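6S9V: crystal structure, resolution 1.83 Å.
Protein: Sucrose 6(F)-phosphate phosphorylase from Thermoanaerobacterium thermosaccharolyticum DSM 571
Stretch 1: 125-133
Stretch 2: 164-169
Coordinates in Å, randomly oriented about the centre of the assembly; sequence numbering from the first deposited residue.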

# COMPACT_ATOMS: atom_id res chain seq x y z
N PHE A 125 -23.03 -8.21 8.79
CA PHE A 125 -22.72 -8.75 7.47
C PHE A 125 -23.79 -8.34 6.46
O PHE A 125 -24.92 -8.01 6.82
CB PHE A 125 -22.58 -10.27 7.55
CG PHE A 125 -21.70 -10.72 8.68
CD1 PHE A 125 -20.34 -10.47 8.64
CD2 PHE A 125 -22.24 -11.33 9.80
CE1 PHE A 125 -19.52 -10.86 9.69
CE2 PHE A 125 -21.43 -11.70 10.85
CZ PHE A 125 -20.07 -11.46 10.80
N ILE A 126 -23.39 -8.34 5.19
CA ILE A 126 -24.28 -7.88 4.11
C ILE A 126 -24.99 -9.13 3.59
O ILE A 126 -24.65 -9.71 2.56
CB ILE A 126 -23.51 -7.13 3.02
CG1 ILE A 126 -22.72 -5.96 3.61
CG2 ILE A 126 -24.47 -6.63 1.95
CD1 ILE A 126 -21.84 -5.23 2.60
N THR A 127 -25.99 -9.57 4.35
CA THR A 127 -26.93 -10.53 3.81
C THR A 127 -27.65 -9.89 2.62
O THR A 127 -27.93 -8.69 2.62
CB THR A 127 -27.93 -10.97 4.88
OG1 THR A 127 -28.39 -9.83 5.61
CG2 THR A 127 -27.26 -11.95 5.86
N LEU A 128 -27.91 -10.69 1.58
CA LEU A 128 -28.35 -10.10 0.32
C LEU A 128 -29.73 -9.44 0.43
O LEU A 128 -30.09 -8.65 -0.45
CB LEU A 128 -28.38 -11.16 -0.79
CG LEU A 128 -27.05 -11.79 -1.19
CD1 LEU A 128 -27.16 -12.37 -2.60
CD2 LEU A 128 -25.88 -10.86 -1.09
N ASP A 129 -30.50 -9.74 1.47
CA ASP A 129 -31.77 -9.05 1.66
C ASP A 129 -31.59 -7.56 1.92
O ASP A 129 -32.55 -6.80 1.81
CB ASP A 129 -32.57 -9.68 2.80
CG ASP A 129 -31.83 -9.67 4.12
OD1 ASP A 129 -30.64 -9.30 4.15
OD2 ASP A 129 -32.46 -10.02 5.14
N LYS A 130 -30.38 -7.12 2.29
CA LYS A 130 -30.10 -5.70 2.43
C LYS A 130 -29.93 -4.99 1.09
O LYS A 130 -29.97 -3.76 1.05
CB LYS A 130 -28.84 -5.49 3.28
CG LYS A 130 -29.00 -5.92 4.74
CD LYS A 130 -27.70 -5.74 5.52
CE LYS A 130 -27.90 -5.92 7.02
NZ LYS A 130 -26.61 -5.78 7.79
N LEU A 131 -29.77 -5.74 -0.00
CA LEU A 131 -29.61 -5.17 -1.34
C LEU A 131 -30.80 -5.43 -2.25
O LEU A 131 -31.07 -4.61 -3.13
CB LEU A 131 -28.34 -5.72 -2.00
CG LEU A 131 -27.05 -5.31 -1.28
CD1 LEU A 131 -25.87 -6.14 -1.79
CD2 LEU A 131 -26.78 -3.82 -1.45
N TRP A 132 -31.49 -6.55 -2.06
CA TRP A 132 -32.64 -6.93 -2.88
C TRP A 132 -33.75 -7.34 -1.93
O TRP A 132 -33.50 -8.00 -0.92
CB TRP A 132 -32.28 -8.05 -3.85
CG TRP A 132 -31.32 -7.63 -4.92
CD1 TRP A 132 -31.58 -6.78 -5.97
CD2 TRP A 132 -29.94 -8.00 -5.04
NE1 TRP A 132 -30.45 -6.62 -6.73
CE2 TRP A 132 -29.43 -7.35 -6.18
CE3 TRP A 132 -29.10 -8.82 -4.29
CZ2 TRP A 132 -28.11 -7.50 -6.59
CZ3 TRP A 132 -27.79 -8.96 -4.70
CH2 TRP A 132 -27.31 -8.31 -5.84
N LYS A 133 -34.99 -6.97 -2.27
CA LYS A 133 -36.11 -7.22 -1.38
C LYS A 133 -36.17 -8.67 -0.91
O LYS A 133 -36.38 -8.94 0.27
CB LYS A 133 -37.44 -6.85 -2.06
CG LYS A 133 -38.65 -7.17 -1.19
CD LYS A 133 -39.97 -6.79 -1.84
CE LYS A 133 -41.12 -6.92 -0.85
NZ LYS A 133 -41.38 -8.32 -0.42
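Stretch 2 164-169: EEKVWT

A large aromatic side chain often anchors a short strand to a loop while a few backbone contacts set the register, and the sucrose 6(F)-phosphate phosphorylase of T. thermosaccharolyticum gives a compact example. Stretch 2 is extended from E164 to W168, and W168, whose CA-to-CB bond points toward stretch 1, gives up more surface to the contact than any other residue. Its indole meets three side chains that the 3-10 segment 128-130 and the residues after it bring together. L131 covers one face of the six-membered ring, with L131 CD1 3.8 Å from the centroid and 3.4 Å from W168 CZ3. L128 lies at the ring edge, its CD2 3.4 Å from W168 CE3. W132 also approaches the edge: its CZ3 is 3.7 Å from W168 CZ3, and the two six-membered rings meet rim to rim, planes at 43°, without stacking. Nearer the backbone, I126 CB packs 3.7 Å from W168 CB.

Around this centre the main chains run antiparallel, as I126 lies nearest W168 and T127 nearest V167. T127 and V167 form a single bridge, their CA atoms 4.4 Å apart, framed by two hydrogen bonds. W168 N donates to I126 O at 2.9 Å, whereas the bond from L128 N to K166 O, at 3.4 Å, is weak. I126 O also receives a CA-H contact from V167 CA at 3.4 Å. The same two residues that form the bridge also touch through their side chains, T127 CG2 resting 3.9 Å from V167 CG1.

Water extends the pairing where direct bonds stop. One molecule accepts from I126 N (2.8 Å to its oxygen) and donates to W168 O (2.9 Å); another accepts from D129 N and donates to E165 OE2, both at 3.1 Å from its oxygen. Within stretch 1, T127 OG1 donates to D129 OD1 at 2.7 Å, tying the bridged residue to the 3-10 turn.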

# COMPACT_ATOMS: atom_id res chain seq x y z
N GLU A 164 -29.81 -22.28 3.29
CA GLU A 164 -28.69 -21.66 2.60
C GLU A 164 -28.86 -20.15 2.67
O GLU A 164 -29.96 -19.63 2.48
CB GLU A 164 -28.62 -22.11 1.14
CG GLU A 164 -28.44 -23.60 0.92
CD GLU A 164 -27.09 -24.11 1.39
OE1 GLU A 164 -26.27 -23.30 1.85
OE2 GLU A 164 -26.85 -25.33 1.29
N GLU A 165 -27.76 -19.46 2.94
CA GLU A 165 -27.76 -18.00 3.04
C GLU A 165 -26.58 -17.44 2.26
O GLU A 165 -25.45 -17.92 2.40
CB GLU A 165 -27.68 -17.52 4.49
CG GLU A 165 -27.87 -16.02 4.63
CD GLU A 165 -29.16 -15.64 5.32
OE1 GLU A 165 -29.42 -16.17 6.42
OE2 GLU A 165 -29.92 -14.82 4.77
N LYS A 166 -26.85 -16.42 1.47
CA LYS A 166 -25.82 -15.71 0.73
C LYS A 166 -25.46 -14.43 1.46
O LYS A 166 -26.34 -13.73 1.98
CB LYS A 166 -26.30 -15.37 -0.68
CG LYS A 166 -26.48 -16.59 -1.57
CD LYS A 166 -26.92 -16.19 -2.97
CE LYS A 166 -26.80 -17.36 -3.93
NZ LYS A 166 -27.95 -18.28 -3.82
N VAL A 167 -24.16 -14.15 1.54
CA VAL A 167 -23.66 -12.90 2.09
C VAL A 167 -22.63 -12.33 1.12
O VAL A 167 -21.97 -13.07 0.38
CB VAL A 167 -23.03 -13.05 3.50
CG1 VAL A 167 -24.06 -13.59 4.48
CG2 VAL A 167 -21.81 -13.95 3.44
N TRP A 168 -22.49 -11.02 1.14
CA TRP A 168 -21.58 -10.35 0.22
C TRP A 168 -20.13 -10.68 0.56
O TRP A 168 -19.71 -10.62 1.72
CB TRP A 168 -21.82 -8.84 0.27
CG TRP A 168 -21.55 -8.14 -1.01
CD1 TRP A 168 -20.45 -7.42 -1.35
CD2 TRP A 168 -22.41 -8.13 -2.16
NE1 TRP A 168 -20.57 -6.94 -2.64
CE2 TRP A 168 -21.77 -7.37 -3.15
CE3 TRP A 168 -23.66 -8.69 -2.44
CZ2 TRP A 168 -22.34 -7.14 -4.41
CZ3 TRP A 168 -24.23 -8.46 -3.69
CH2 TRP A 168 -23.56 -7.70 -4.65
N THR A 169 -19.36 -11.03 -0.48
CA THR A 169 -17.93 -11.31 -0.34
C THR A 169 -17.27 -10.73 -1.59
O THR A 169 -17.28 -11.37 -2.65
CB THR A 169 -17.65 -12.80 -0.19
OG1 THR A 169 -18.12 -13.53 -1.34
CG2 THR A 169 -18.35 -13.34 1.06
O HOH W 1 -21.19 -9.61 3.95
O HOH W 2 -30.63 -12.45 2.96